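PDB 4M0N: DUF4974 domain-containing protein from Parabacteroides distasonis, which probably acts as an anti-sigma factor of the FecR type, this chain being its part with the FecR and FecR C-terminal domains. Local coordinates for residues A68-M73 against A94-K99; R60-E65 against K78-R83; Y161-P166 against Y193-H198. The protein carries 1 engineered substitution. One frame throughout, in Å; residues are numbered along the deposited sequence.

Contact 1 of 3, residues A68-M73 against A94-K99; sequences AFFNVM and ASFNVK. Engineered in segment 94-99: Ala94 (natural residue Thr).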
loop_
_atom_site.group_PDB
_atom_site.type_symbol
_atom_site.label_atom_id
_atom_site.label_comp_id
_atom_site.label_asym_id
_atom_site.label_seq_id
_atom_site.Cartn_x
_atom_site.Cartn_y
_atom_site.Cartn_z
ATOM N N ALA A 68 4.185 -3.301 -1.321
ATOM C CA ALA A 68 4.907 -4.500 -0.932
ATOM C C ALA A 68 5.315 -4.403 0.513
ATOM O O ALA A 68 5.591 -3.317 1.016
ATOM C CB ALA A 68 6.152 -4.667 -1.799
ATOM N N PHE A 69 5.360 -5.568 1.149
ATOM C CA PHE A 69 5.877 -5.698 2.516
ATOM C C PHE A 69 7.228 -6.392 2.397
ATOM O O PHE A 69 7.322 -7.520 1.868
ATOM C CB PHE A 69 4.922 -6.509 3.364
ATOM C CG PHE A 69 5.378 -6.645 4.779
ATOM C CD1 PHE A 69 5.347 -5.549 5.616
ATOM C CD2 PHE A 69 5.895 -7.823 5.222
ATOM C CE1 PHE A 69 5.804 -5.649 6.929
ATOM C CE2 PHE A 69 6.353 -7.932 6.534
ATOM C CZ PHE A 69 6.308 -6.853 7.362
ATOM N N PHE A 70 8.248 -5.736 2.938
ATOM C CA PHE A 70 9.611 -6.208 2.955
ATOM C C PHE A 70 10.036 -6.676 4.349
ATOM O O PHE A 70 9.851 -5.952 5.325
ATOM C CB PHE A 70 10.530 -5.062 2.550
ATOM C CG PHE A 70 10.304 -4.579 1.164
ATOM C CD1 PHE A 70 9.302 -3.668 0.909
ATOM C CD2 PHE A 70 11.096 -5.036 0.124
ATOM C CE1 PHE A 70 9.071 -3.244 -0.380
ATOM C CE2 PHE A 70 10.878 -4.630 -1.164
ATOM C CZ PHE A 70 9.853 -3.730 -1.414
ATOM N N ASN A 71 10.586 -7.879 4.438
ATOM C CA ASN A 71 11.239 -8.304 5.663
ATOM C C ASN A 71 12.703 -8.458 5.307
ATOM O O ASN A 71 13.124 -9.493 4.789
ATOM C CB ASN A 71 10.636 -9.596 6.180
ATOM C CG ASN A 71 11.194 -9.999 7.529
ATOM O OD1 ASN A 71 12.208 -9.509 7.956
ATOM N ND2 ASN A 71 10.536 -10.934 8.181
ATOM N N VAL A 72 13.461 -7.386 5.546
ATOM C CA VAL A 72 14.834 -7.298 5.100
ATOM C C VAL A 72 15.832 -7.959 6.028
ATOM O O VAL A 72 15.931 -7.610 7.186
ATOM C CB VAL A 72 15.259 -5.828 4.850
ATOM C CG1 VAL A 72 16.743 -5.762 4.463
ATOM C CG2 VAL A 72 14.400 -5.233 3.754
ATOM N N MET A 73 16.570 -8.917 5.462
ATOM C CA MET A 73 17.686 -9.566 6.123
ATOM C C MET A 73 18.769 -8.567 6.524
ATOM O O MET A 73 19.229 -7.782 5.712
ATOM C CB MET A 73 18.254 -10.620 5.179
ATOM C CG MET A 73 17.522 -11.949 5.233
ATOM S SD MET A 73 17.935 -12.941 6.701
ATOM C CE MET A 73 19.649 -12.573 6.908
ATOM N N ALA A 94 15.100 -4.486 8.719
ATOM C CA ALA A 94 13.814 -4.017 9.221
ATOM C C ALA A 94 12.710 -4.693 8.441
ATOM O O ALA A 94 12.971 -5.237 7.368
ATOM C CB ALA A 94 13.689 -2.517 9.040
ATOM N N SER A 95 11.498 -4.695 8.967
ATOM C CA SER A 95 10.361 -5.131 8.158
ATOM C C SER A 95 9.383 -3.992 8.106
ATOM O O SER A 95 9.098 -3.331 9.103
ATOM C CB SER A 95 9.723 -6.441 8.630
ATOM O OG SER A 95 9.040 -6.348 9.885
ATOM N N PHE A 96 8.882 -3.750 6.915
ATOM C CA PHE A 96 8.091 -2.549 6.675
ATOM C C PHE A 96 7.277 -2.675 5.412
ATOM O O PHE A 96 7.644 -3.425 4.484
ATOM C CB PHE A 96 8.995 -1.330 6.571
ATOM C CG PHE A 96 10.065 -1.477 5.519
ATOM C CD1 PHE A 96 11.236 -2.173 5.787
ATOM C CD2 PHE A 96 9.889 -0.936 4.265
ATOM C CE1 PHE A 96 12.196 -2.349 4.799
ATOM C CE2 PHE A 96 10.845 -1.133 3.256
ATOM C CZ PHE A 96 12.013 -1.821 3.545
ATOM N N ASN A 97 6.162 -1.939 5.409
ATOM C CA ASN A 97 5.280 -1.820 4.256
ATOM C C ASN A 97 5.506 -0.536 3.499
ATOM O O ASN A 97 5.652 0.524 4.077
ATOM C CB ASN A 97 3.818 -1.803 4.742
ATOM C CG ASN A 97 2.835 -2.182 3.671
ATOM O OD1 ASN A 97 2.697 -3.371 3.324
ATOM N ND2 ASN A 97 2.065 -1.196 3.201
ATOM N N VAL A 98 5.512 -0.641 2.169
ATOM C CA VAL A 98 5.588 0.522 1.299
ATOM C C VAL A 98 4.393 0.437 0.372
ATOM O O VAL A 98 4.252 -0.508 -0.401
ATOM C CB VAL A 98 6.864 0.515 0.449
ATOM C CG1 VAL A 98 6.914 1.739 -0.397
ATOM C CG2 VAL A 98 8.110 0.420 1.329
ATOM N N LYS A 99 3.522 1.417 0.507
ATOM C CA LYS A 99 2.321 1.488 -0.334
ATOM C C LYS A 99 2.489 2.695 -1.208
ATOM O O LYS A 99 2.388 3.848 -0.738
ATOM C CB LYS A 99 1.064 1.583 0.502
ATOM C CG LYS A 99 -0.174 1.519 -0.367
ATOM C CD LYS A 99 -1.414 1.571 0.462
ATOM C CE LYS A 99 -2.622 1.508 -0.462
ATOM N NZ LYS A 99 -3.803 1.320 0.409
#
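The ring of Phe96 takes Phe70 CB over one face, 4.0 Å from the ring centroid and displaced toward the rim, a CH-pi contact; at its edge, in the ring plane, lies Val98 CG2. The two phenyl rings run nearly parallel, planes 15° apart, but are slid past each other with centroids 5.4 Å apart, so they barely overlap. Phe96 O sits at the edge of the Phe70 ring, in its plane. CG of Phe96 stands between the backbone N and the carbonyl carbon (chi1 56°), and the ring beyond it meets Phe70 CB. Val72 CG2 adds to the same layer, 3.8 Å from Phe96 CE1. Beyond this pair of strands, Val82 touches both rings and Val62 meets Phe70, so the face bearing Phe70, Val72, Phe96 and Val98 looks into the hydrophobic interior.

On the other face the Phe69 ring meets the neighbouring strand obliquely: CD1 approaches Phe96 O to 3.3 Å, and CZ rests against Ser95 CB. Phe69 CG is anti to its own N (chi1 -178°). Ser95 OG is hydrogen-bonded to Thr113, and the buried amide of Asn97 has both ends satisfied, ND2 by Glu67 and OD1 by Trp155. The backbones are joined by reciprocal bonds between Ala68 and Val98 and between Phe70 and Phe96, the shortest from Phe70 N to Phe96 O at 2.8 Å. A further bond runs from Val72 N to O of the engineered Ala94. Flanked by strands 40-43 and 106-111, the pair lies in the middle of an antiparallel sheet of the FecR domain, and its apolar face packs on the second, mixed sheet, as in a beta sandwich-like core.

Contact 2 of 3, residues R60-E65 against K78-R83; sequences RLVEME and KPFIVR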
loop_
_atom_site.group_PDB
_atom_site.type_symbol
_atom_site.label_atom_id
_atom_site.label_comp_id
_atom_site.label_asym_id
_atom_site.label_seq_id
_atom_site.Cartn_x
_atom_site.Cartn_y
_atom_site.Cartn_z
ATOM N N ARG A 60 21.877 -2.967 -1.616
ATOM C CA ARG A 60 20.907 -3.894 -2.128
ATOM C C ARG A 60 19.720 -3.048 -2.598
ATOM O O ARG A 60 18.904 -2.658 -1.782
ATOM C CB ARG A 60 20.467 -4.826 -1.006
ATOM C CG ARG A 60 21.568 -5.750 -0.526
ATOM C CD ARG A 60 21.130 -6.546 0.689
ATOM N NE ARG A 60 21.086 -5.729 1.881
ATOM C CZ ARG A 60 20.455 -6.052 3.013
ATOM N NH1 ARG A 60 19.770 -7.178 3.119
ATOM N NH2 ARG A 60 20.529 -5.256 4.072
ATOM N N LEU A 61 19.628 -2.792 -3.902
ATOM C CA LEU A 61 18.615 -1.888 -4.458
ATOM C C LEU A 61 17.523 -2.615 -5.222
ATOM O O LEU A 61 17.812 -3.425 -6.095
ATOM C CB LEU A 61 19.280 -0.902 -5.420
ATOM C CG LEU A 61 18.340 0.078 -6.139
ATOM C CD1 LEU A 61 17.825 1.102 -5.152
ATOM C CD2 LEU A 61 19.120 0.738 -7.262
ATOM N N VAL A 62 16.269 -2.311 -4.899
ATOM C CA VAL A 62 15.127 -2.744 -5.684
ATOM C C VAL A 62 14.276 -1.507 -6.020
ATOM O O VAL A 62 14.369 -0.458 -5.344
ATOM C CB VAL A 62 14.329 -3.879 -5.024
ATOM C CG1 VAL A 62 15.255 -5.041 -4.643
ATOM C CG2 VAL A 62 13.534 -3.396 -3.820
ATOM N N GLU A 63 13.535 -1.605 -7.118
ATOM C CA GLU A 63 12.615 -0.552 -7.545
ATOM C C GLU A 63 11.228 -1.119 -7.503
ATOM O O GLU A 63 11.008 -2.267 -7.891
ATOM C CB GLU A 63 12.920 -0.042 -8.962
ATOM C CG GLU A 63 14.196 0.781 -9.070
ATOM C CD GLU A 63 14.479 1.238 -10.497
ATOM O OE1 GLU A 63 13.864 0.713 -11.434
ATOM O OE2 GLU A 63 15.345 2.106 -10.670
ATOM N N MET A 64 10.275 -0.341 -6.999
ATOM C CA MET A 64 8.950 -0.837 -6.865
ATOM C C MET A 64 7.926 0.252 -7.093
ATOM O O MET A 64 8.140 1.409 -6.736
ATOM C CB MET A 64 8.789 -1.441 -5.462
ATOM C CG MET A 64 7.496 -2.193 -5.277
ATOM S SD MET A 64 6.104 -1.246 -4.634
ATOM C CE MET A 64 6.758 -0.852 -3.006
ATOM N N GLU A 65 6.823 -0.123 -7.718
ATOM C CA GLU A 65 5.643 0.688 -7.829
ATOM C C GLU A 65 4.443 -0.181 -7.506
ATOM O O GLU A 65 4.280 -1.282 -8.079
ATOM C CB GLU A 65 5.559 1.282 -9.241
ATOM C CG GLU A 65 4.378 2.189 -9.479
ATOM C CD GLU A 65 3.142 1.412 -9.860
ATOM O OE1 GLU A 65 3.188 0.609 -10.845
ATOM O OE2 GLU A 65 2.127 1.610 -9.199
ATOM N N LYS A 78 25.614 -3.390 4.161
ATOM C CA LYS A 78 25.015 -3.296 2.843
ATOM C C LYS A 78 23.558 -2.845 2.996
ATOM O O LYS A 78 22.665 -3.666 3.177
ATOM C CB LYS A 78 25.098 -4.661 2.154
ATOM C CG LYS A 78 25.260 -4.607 0.646
ATOM C CD LYS A 78 25.601 -5.993 0.116
ATOM C CE LYS A 78 25.393 -6.105 -1.387
ATOM N NZ LYS A 78 25.663 -7.486 -1.880
ATOM N N PRO A 79 23.329 -1.529 2.982
ATOM C CA PRO A 79 21.962 -1.060 3.143
ATOM C C PRO A 79 21.069 -1.596 2.040
ATOM O O PRO A 79 21.538 -1.853 0.911
ATOM C CB PRO A 79 22.091 0.452 3.008
ATOM C CG PRO A 79 23.508 0.759 3.368
ATOM C CD PRO A 79 24.293 -0.420 2.874
ATOM N N PHE A 80 19.798 -1.770 2.376
ATOM C CA PHE A 80 18.783 -2.203 1.430
ATOM C C PHE A 80 17.955 -0.972 1.100
ATOM O O PHE A 80 17.531 -0.288 2.015
ATOM C CB PHE A 80 17.891 -3.243 2.111
ATOM C CG PHE A 80 16.950 -3.935 1.185
ATOM C CD1 PHE A 80 15.738 -3.340 0.807
ATOM C CD2 PHE A 80 17.249 -5.208 0.710
ATOM C CE1 PHE A 80 14.877 -4.005 -0.053
ATOM C CE2 PHE A 80 16.392 -5.863 -0.160
ATOM C CZ PHE A 80 15.197 -5.267 -0.536
ATOM N N ILE A 81 17.739 -0.712 -0.182
ATOM C CA ILE A 81 16.953 0.449 -0.597
ATOM C C ILE A 81 15.774 0.032 -1.450
ATOM O O ILE A 81 15.929 -0.634 -2.502
ATOM C CB ILE A 81 17.807 1.470 -1.348
ATOM C CG1 ILE A 81 18.907 2.010 -0.441
ATOM C CG2 ILE A 81 16.902 2.584 -1.882
ATOM C CD1 ILE A 81 19.814 3.031 -1.097
ATOM N N VAL A 82 14.584 0.414 -1.007
ATOM C CA VAL A 82 13.412 0.279 -1.863
ATOM C C VAL A 82 13.219 1.647 -2.518
ATOM O O VAL A 82 12.915 2.629 -1.845
ATOM C CB VAL A 82 12.156 -0.104 -1.083
ATOM C CG1 VAL A 82 10.945 -0.100 -2.038
ATOM C CG2 VAL A 82 12.330 -1.449 -0.394
ATOM N N ARG A 83 13.419 1.695 -3.819
ATOM C CA ARG A 83 13.316 2.931 -4.581
ATOM C C ARG A 83 11.968 3.023 -5.251
ATOM O O ARG A 83 11.613 2.220 -6.136
ATOM C CB ARG A 83 14.422 3.014 -5.631
ATOM C CG ARG A 83 14.329 4.223 -6.564
ATOM C CD ARG A 83 15.699 4.545 -7.132
ATOM N NE ARG A 83 16.596 4.965 -6.072
ATOM C CZ ARG A 83 17.922 4.914 -6.124
ATOM N NH1 ARG A 83 18.549 4.505 -7.227
ATOM N NH2 ARG A 83 18.630 5.329 -5.076
HETATM O O HOH W 1 17.660 3.073 -9.546
#
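Arg60 grips the carbonyl oxygen of Lys78 with the NE-NH2 side of its guanidinium: NE and NH2 both donate to Lys78 O, at 2.9 and 2.8 Å, and the acceptor lies close to the guanidinium plane. The bonds are bent, 137° at NE, as expected when two nitrogens share one oxygen. A bend at chi3 (-74°) turns the chain at NE, and Phe80 CB lies over one face of the guanidinium, displaced toward its rim. The Phe80 ring stands almost perpendicular to that group, planes 86° apart, with Arg60 O above one of its faces and Val82 CG2 at its edge.

The side-chain grip extends the backbone pairing of a parallel strand pair, 60-65 with 80-83, within a mixed sheet of the FecR domain. Arg60 N donates to Pro79 O and Arg60 O accepts from Ile81 N, both at 2.8 Å; Val62 then bonds to Ile81 and Arg83 in the same manner, and Met64 N ends the series at Arg83 O.

On the face carrying Leu61 and Arg83, Leu61 CD1 sits over the centre of the Arg83 guanidinium, 3.9 Å from CZ, and also packs on Ile81 CG2. Glu63 runs beside Arg83, pointing the same way, yet their charged ends are joined through a water, which donates to Glu63 OE2 and accepts from Arg83 NH1.

In the second shell Asp37 forms a salt bridge with Arg60 NH1, while Leu92 O takes a bond from NH2; together they probably fix the guanidinium's rotation. Glu63 OE1 forms a salt bridge with Arg50, and Arg83 NH2 one with Asp88.

Contact 3 of 3, residues Y161-P166 against Y193-H198; sequences YFNRTP and YIYGEH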
loop_
_atom_site.group_PDB
_atom_site.type_symbol
_atom_site.label_atom_id
_atom_site.label_comp_id
_atom_site.label_asym_id
_atom_site.label_seq_id
_atom_site.Cartn_x
_atom_site.Cartn_y
_atom_site.Cartn_z
ATOM N N TYR A 161 -7.806 -2.690 6.089
ATOM C CA TYR A 161 -7.800 -1.844 7.264
ATOM C C TYR A 161 -7.941 -0.397 6.818
ATOM O O TYR A 161 -7.115 0.100 6.032
ATOM C CB TYR A 161 -6.480 -2.032 8.017
ATOM C CG TYR A 161 -6.259 -1.050 9.146
ATOM C CD1 TYR A 161 -7.208 -0.868 10.148
ATOM C CD2 TYR A 161 -5.101 -0.298 9.206
ATOM C CE1 TYR A 161 -6.986 0.027 11.186
ATOM C CE2 TYR A 161 -4.868 0.588 10.238
ATOM C CZ TYR A 161 -5.804 0.746 11.228
ATOM O OH TYR A 161 -5.586 1.634 12.247
ATOM N N PHE A 162 -8.981 0.258 7.321
ATOM C CA PHE A 162 -9.213 1.665 7.012
ATOM C C PHE A 162 -9.243 2.424 8.315
ATOM O O PHE A 162 -9.899 2.028 9.263
ATOM C CB PHE A 162 -10.505 1.861 6.223
ATOM C CG PHE A 162 -10.600 0.990 4.995
ATOM C CD1 PHE A 162 -9.592 0.994 4.037
ATOM C CD2 PHE A 162 -11.698 0.163 4.804
ATOM C CE1 PHE A 162 -9.676 0.196 2.900
ATOM C CE2 PHE A 162 -11.783 -0.633 3.672
ATOM C CZ PHE A 162 -10.780 -0.618 2.722
ATOM N N ASN A 163 -8.472 3.492 8.368
ATOM C CA ASN A 163 -8.458 4.354 9.528
ATOM C C ASN A 163 -8.505 5.770 9.011
ATOM O O ASN A 163 -7.493 6.317 8.610
ATOM C CB ASN A 163 -7.221 4.099 10.373
ATOM C CG ASN A 163 -7.161 4.987 11.609
ATOM O OD1 ASN A 163 -8.180 5.508 12.084
ATOM N ND2 ASN A 163 -5.962 5.153 12.146
ATOM N N ARG A 164 -9.709 6.349 9.002
ATOM C CA ARG A 164 -9.932 7.665 8.393
ATOM C C ARG A 164 -9.357 7.694 6.978
ATOM O O ARG A 164 -8.703 8.655 6.535
ATOM C CB ARG A 164 -9.342 8.787 9.265
ATOM C CG ARG A 164 -9.979 10.143 8.983
ATOM C CD ARG A 164 -9.579 11.203 10.001
ATOM N NE ARG A 164 -10.450 12.373 9.867
ATOM C CZ ARG A 164 -10.352 13.294 8.908
ATOM N NH1 ARG A 164 -9.398 13.221 7.984
ATOM N NH2 ARG A 164 -11.214 14.308 8.881
ATOM N N THR A 165 -9.592 6.603 6.258
ATOM C CA THR A 165 -9.101 6.483 4.911
ATOM C C THR A 165 -10.073 7.161 3.975
ATOM O O THR A 165 -11.276 6.917 4.065
ATOM C CB THR A 165 -8.970 5.002 4.510
ATOM O OG1 THR A 165 -8.103 4.357 5.439
ATOM C CG2 THR A 165 -8.412 4.863 3.119
ATOM N N PRO A 166 -9.575 8.013 3.063
ATOM C CA PRO A 166 -10.506 8.619 2.121
ATOM C C PRO A 166 -11.183 7.572 1.229
ATOM O O PRO A 166 -10.524 6.630 0.797
ATOM C CB PRO A 166 -9.609 9.524 1.275
ATOM C CG PRO A 166 -8.431 9.800 2.137
ATOM C CD PRO A 166 -8.212 8.548 2.911
ATOM N N TYR A 193 -14.591 9.678 4.949
ATOM C CA TYR A 193 -13.422 8.980 5.462
ATOM C C TYR A 193 -13.905 7.672 6.085
ATOM O O TYR A 193 -14.910 7.648 6.811
ATOM C CB TYR A 193 -12.691 9.852 6.482
ATOM C CG TYR A 193 -12.091 11.091 5.863
ATOM C CD1 TYR A 193 -11.004 10.992 5.003
ATOM C CD2 TYR A 193 -12.615 12.361 6.124
ATOM C CE1 TYR A 193 -10.455 12.110 4.412
ATOM C CE2 TYR A 193 -12.067 13.493 5.539
ATOM C CZ TYR A 193 -10.988 13.363 4.687
ATOM O OH TYR A 193 -10.414 14.461 4.095
ATOM N N ILE A 194 -13.208 6.583 5.773
ATOM C CA ILE A 194 -13.655 5.260 6.160
ATOM C C ILE A 194 -12.832 4.682 7.302
ATOM O O ILE A 194 -11.596 4.840 7.352
ATOM C CB ILE A 194 -13.604 4.295 4.962
ATOM C CG1 ILE A 194 -14.339 4.898 3.755
ATOM C CG2 ILE A 194 -14.146 2.923 5.330
ATOM C CD1 ILE A 194 -15.808 5.179 3.958
ATOM N N TYR A 195 -13.535 4.012 8.207
ATOM C CA TYR A 195 -12.927 3.301 9.326
ATOM C C TYR A 195 -13.396 1.857 9.302
ATOM O O TYR A 195 -14.548 1.577 8.964
ATOM C CB TYR A 195 -13.359 3.923 10.664
ATOM C CG TYR A 195 -12.945 5.367 10.844
ATOM C CD1 TYR A 195 -13.667 6.402 10.249
ATOM C CD2 TYR A 195 -11.840 5.698 11.621
ATOM C CE1 TYR A 195 -13.295 7.723 10.417
ATOM C CE2 TYR A 195 -11.456 7.017 11.801
ATOM C CZ TYR A 195 -12.178 8.026 11.193
ATOM O OH TYR A 195 -11.787 9.339 11.377
ATOM N N GLY A 196 -12.508 0.947 9.683
ATOM C CA GLY A 196 -12.894 -0.446 9.888
ATOM C C GLY A 196 -11.839 -1.444 9.475
ATOM O O GLY A 196 -10.881 -1.111 8.793
ATOM N N GLU A 197 -12.019 -2.671 9.948
ATOM C CA GLU A 197 -11.151 -3.789 9.638
ATOM C C GLU A 197 -12.050 -4.876 9.123
ATOM O O GLU A 197 -13.075 -5.164 9.735
ATOM C CB GLU A 197 -10.443 -4.316 10.888
ATOM C CG GLU A 197 -9.404 -3.385 11.465
ATOM C CD GLU A 197 -8.896 -3.891 12.786
ATOM O OE1 GLU A 197 -8.325 -5.000 12.798
ATOM O OE2 GLU A 197 -9.098 -3.189 13.804
ATOM N N HIS A 198 -11.649 -5.487 8.017
ATOM C CA HIS A 198 -12.445 -6.507 7.359
ATOM C C HIS A 198 -11.541 -7.671 7.035
ATOM O O HIS A 198 -10.588 -7.507 6.303
ATOM C CB HIS A 198 -13.060 -5.945 6.079
ATOM C CG HIS A 198 -13.841 -4.686 6.283
ATOM N ND1 HIS A 198 -15.154 -4.685 6.711
ATOM C CD2 HIS A 198 -13.501 -3.388 6.117
ATOM C CE1 HIS A 198 -15.579 -3.438 6.814
ATOM N NE2 HIS A 198 -14.598 -2.634 6.459
#
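Residues 161-166 pair antiparallel with 193-198, with hydrogen-bonded pairs Phe162-Gly196 and Thr165-Ile194, and a G1 beta bulge at Arg164 and Thr165, both opposite Ile194, shifts the register by one. Thr165 N donates to a lone pair of Ile194 O, whereas the return bond, Ile194 N to Thr165 O, is short at 2.6 Å. From the bulge itself, the guanidinium of Arg164 lies flat on Tyr193 in a cation-pi stack, CZ 4.0 Å from the ring centroid and planes 28° apart, with NH1 over the ring's centre. The chain of Arg164, extended from CG to NE, also runs beside Tyr195, and Tyr195 OH lies 3.1 Å from Arg164 CG. Pro166 CG packs on Tyr193 CE1. Toward the protein interior, Phe162 CD2 meets Ile194 CG2 at 3.7 Å, and CE2 approaches His198 CD2; Val170 of helix 167-178 touches both Phe162 and Ile194. An alanine at Phe162 would probably leave a gap between Ile194 CG2, His198 and that helix. Tyr161 CD1 rests on Glu197 CG, while the polar ends turn elsewhere, Tyr161 OH to Glu147 and Glu197 to Lys151. The strand pair of this FecR C-terminal domain thus has an apolar side packed on helix, while on the exposed side the arginine's charge is set against the Tyr193 ring face and not against a carboxylate of the two segments.

How the contacts relate
Contacts 1 and 2 belong to the FecR domain, their centres 10 Å apart, and their segments alternate along the chain, 60-65 and 68-73 being followed by 78-83 and 94-99. They meet directly: Phe70 CZ packs on Val82 CG2 at 3.5 Å, and Met73 O is probably hydrogen-bonded to Arg60 NH1 at 2.7 Å, linking the two sheets. Contact 3 lies in the C-terminal domain, its nearest atoms about 6 Å from contact 1 and about 17 Å from contact 2. A bound magnesium ion is about 9 Å from the Met64 side chain of contact 2 and about 12 Å from that of Ala68 in contact 1; contact 3 lies away from the magnesium site at Gly46.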